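PDB 5H66: segregation and condensation protein A from Bacillus subtilis, which is the kleisin subunit of a bacterial SMC condensin complex and probably links the SMC heads during chromosome condensation and segregation. Local coordinates for residues L47-L52 with V58-E63. Sequence-based numbering, arbitrary orientation.
Sequences LAVLEL and VLIEQE
Val-49 and Ile-60 meet methyl to methyl: CG1 of Val-49 lies 3.6 Å from CD1 of Ile-60, with the isoleucine CG1 just behind at 4.1 Å. The two side chains meet at a slant, CG1 of Val-49 set against the CG1-CD1 end of the longer isoleucine branch. Val-49 presents the methyl that stands trans to its own backbone N (chi1 176°). On Ile-60 the longer branch points CG1 at the helix, and the bend at chi2 -67° turns CD1 across to Val-49 CG1.

One helical turn on, where the backbones of helix and strand draw closer, Leu-52 and Val-58 make the second touch. Their CA atoms are 5.8 Å apart, and the meeting is correspondingly nearer the main chain: CG2 of Val-58 sits 3.8 Å from CB of Leu-52 and 4.1 Å from its CD1. One valine methyl therefore rests against both the root and a branch end of the leucine, again at a slant.

All four residues are buried, and the contact between them is purely apolar. Helix 11-23 packs on the Leu-52/Val-58 end, with Val-18 against Leu-52 and Leu-21 against Val-58; Phe-30 covers Val-49, Ile-69 and Ile-71 of strand 69-73 touch Ile-60, and Ile-71 also reaches Val-58. Another protein chain of the assembly also packs an apolar side chain on Ile-60. Along the strand the side chains alternate, Val-58 and Ile-60 toward the helix, Leu-59 and Glu-61 on the exposed side. Helix 39-54 running through a short turn into the first strand of a beta hairpin, whose inner face packs back on the helices, is the arrangement of a winged-helix domain, as in the C-terminal domains of kleisins.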
loop_
_atom_site.group_PDB
_atom_site.type_symbol
_atom_site.label_atom_id
_atom_site.label_comp_id
_atom_site.label_asym_id
_atom_site.label_seq_id
_atom_site.Cartn_x
_atom_site.Cartn_y
_atom_site.Cartn_z
ATOM N N LEU C 47 0.086 1.283 -23.770
ATOM C CA LEU C 47 1.358 0.715 -23.332
ATOM C C LEU C 47 2.422 0.816 -24.419
ATOM O O LEU C 47 3.609 1.000 -24.113
ATOM C CB LEU C 47 1.163 -0.744 -22.916
ATOM C CG LEU C 47 0.243 -0.969 -21.711
ATOM C CD1 LEU C 47 -0.017 -2.450 -21.481
ATOM C CD2 LEU C 47 0.841 -0.318 -20.460
ATOM N N ALA C 48 2.019 0.684 -25.686
ATOM C CA ALA C 48 2.969 0.825 -26.786
ATOM C C ALA C 48 3.555 2.229 -26.820
ATOM O O ALA C 48 4.772 2.402 -26.954
ATOM C CB ALA C 48 2.286 0.493 -28.113
ATOM N N VAL C 49 2.699 3.246 -26.686
ATOM C CA VAL C 49 3.169 4.630 -26.727
ATOM C C VAL C 49 4.138 4.903 -25.583
ATOM O O VAL C 49 5.177 5.548 -25.774
ATOM C CB VAL C 49 1.975 5.601 -26.709
ATOM C CG1 VAL C 49 2.464 7.034 -26.662
ATOM C CG2 VAL C 49 1.098 5.383 -27.927
ATOM N N LEU C 50 3.820 4.419 -24.377
ATOM C CA LEU C 50 4.737 4.596 -23.253
ATOM C C LEU C 50 6.085 3.948 -23.536
ATOM O O LEU C 50 7.134 4.501 -23.186
ATOM C CB LEU C 50 4.132 4.014 -21.974
ATOM C CG LEU C 50 2.778 4.551 -21.514
ATOM C CD1 LEU C 50 2.211 3.657 -20.414
ATOM C CD2 LEU C 50 2.902 5.978 -21.026
ATOM N N GLU C 51 6.081 2.774 -24.172
ATOM C CA GLU C 51 7.344 2.111 -24.479
ATOM C C GLU C 51 8.110 2.864 -25.561
ATOM O O GLU C 51 9.342 2.963 -25.502
ATOM C CB GLU C 51 7.092 0.666 -24.903
ATOM C CG GLU C 51 8.324 -0.227 -24.815
ATOM C CD GLU C 51 8.715 -0.532 -23.386
ATOM O OE1 GLU C 51 7.802 -0.706 -22.547
ATOM O OE2 GLU C 51 9.929 -0.602 -23.099
ATOM N N LEU C 52 7.399 3.400 -26.557
ATOM C CA LEU C 52 8.062 4.192 -27.590
ATOM C C LEU C 52 8.664 5.461 -27.003
ATOM O O LEU C 52 9.761 5.876 -27.395
ATOM C CB LEU C 52 7.076 4.524 -28.710
ATOM C CG LEU C 52 6.713 3.344 -29.616
ATOM C CD1 LEU C 52 5.438 3.628 -30.380
ATOM C CD2 LEU C 52 7.855 3.026 -30.567
ATOM N N VAL C 58 9.349 8.629 -29.980
ATOM C CA VAL C 58 8.104 9.371 -30.138
ATOM C C VAL C 58 8.118 10.554 -29.181
ATOM O O VAL C 58 8.617 10.447 -28.056
ATOM C CB VAL C 58 6.880 8.463 -29.886
ATOM C CG1 VAL C 58 5.624 9.286 -29.676
ATOM C CG2 VAL C 58 6.690 7.488 -31.039
ATOM N N LEU C 59 7.591 11.691 -29.634
ATOM C CA LEU C 59 7.373 12.852 -28.782
ATOM C C LEU C 59 5.891 12.960 -28.451
ATOM O O LEU C 59 5.032 12.807 -29.325
ATOM C CB LEU C 59 7.861 14.140 -29.457
ATOM C CG LEU C 59 7.203 15.477 -29.083
ATOM C CD1 LEU C 59 7.461 15.864 -27.624
ATOM C CD2 LEU C 59 7.677 16.584 -30.016
ATOM N N ILE C 60 5.599 13.231 -27.180
ATOM C CA ILE C 60 4.237 13.270 -26.664
ATOM C C ILE C 60 3.966 14.647 -26.081
ATOM O O ILE C 60 4.845 15.249 -25.455
ATOM C CB ILE C 60 4.019 12.173 -25.603
ATOM C CG1 ILE C 60 4.138 10.803 -26.258
ATOM C CG2 ILE C 60 2.665 12.326 -24.916
ATOM C CD1 ILE C 60 3.053 10.523 -27.231
ATOM N N GLU C 61 2.748 15.144 -26.293
ATOM C CA GLU C 61 2.292 16.387 -25.686
ATOM C C GLU C 61 0.887 16.184 -25.141
ATOM O O GLU C 61 0.018 15.647 -25.836
ATOM C CB GLU C 61 2.306 17.543 -26.693
ATOM C CG GLU C 61 3.687 17.877 -27.238
ATOM C CD GLU C 61 3.728 19.220 -27.945
ATOM O OE1 GLU C 61 3.210 19.313 -29.080
ATOM O OE2 GLU C 61 4.277 20.180 -27.361
ATOM N N GLN C 62 0.673 16.607 -23.896
ATOM C CA GLN C 62 -0.645 16.575 -23.272
ATOM C C GLN C 62 -0.736 17.745 -22.308
ATOM O O GLN C 62 0.162 17.939 -21.484
ATOM C CB GLN C 62 -0.891 15.247 -22.543
ATOM C CG GLN C 62 -2.355 14.976 -22.232
ATOM C CD GLN C 62 -2.576 13.685 -21.456
ATOM O OE1 GLN C 62 -1.639 13.111 -20.896
ATOM N NE2 GLN C 62 -3.823 13.220 -21.424
ATOM N N GLU C 63 -1.817 18.521 -22.415
ATOM C CA GLU C 63 -1.925 19.763 -21.654
ATOM C C GLU C 63 -2.306 19.503 -20.199
ATOM O O GLU C 63 -1.628 19.975 -19.279
ATOM C CB GLU C 63 -2.934 20.700 -22.319
ATOM C CG GLU C 63 -2.634 22.182 -22.110
ATOM C CD GLU C 63 -3.558 23.091 -22.906
ATOM O OE1 GLU C 63 -3.344 23.238 -24.131
ATOM O OE2 GLU C 63 -4.498 23.659 -22.306
#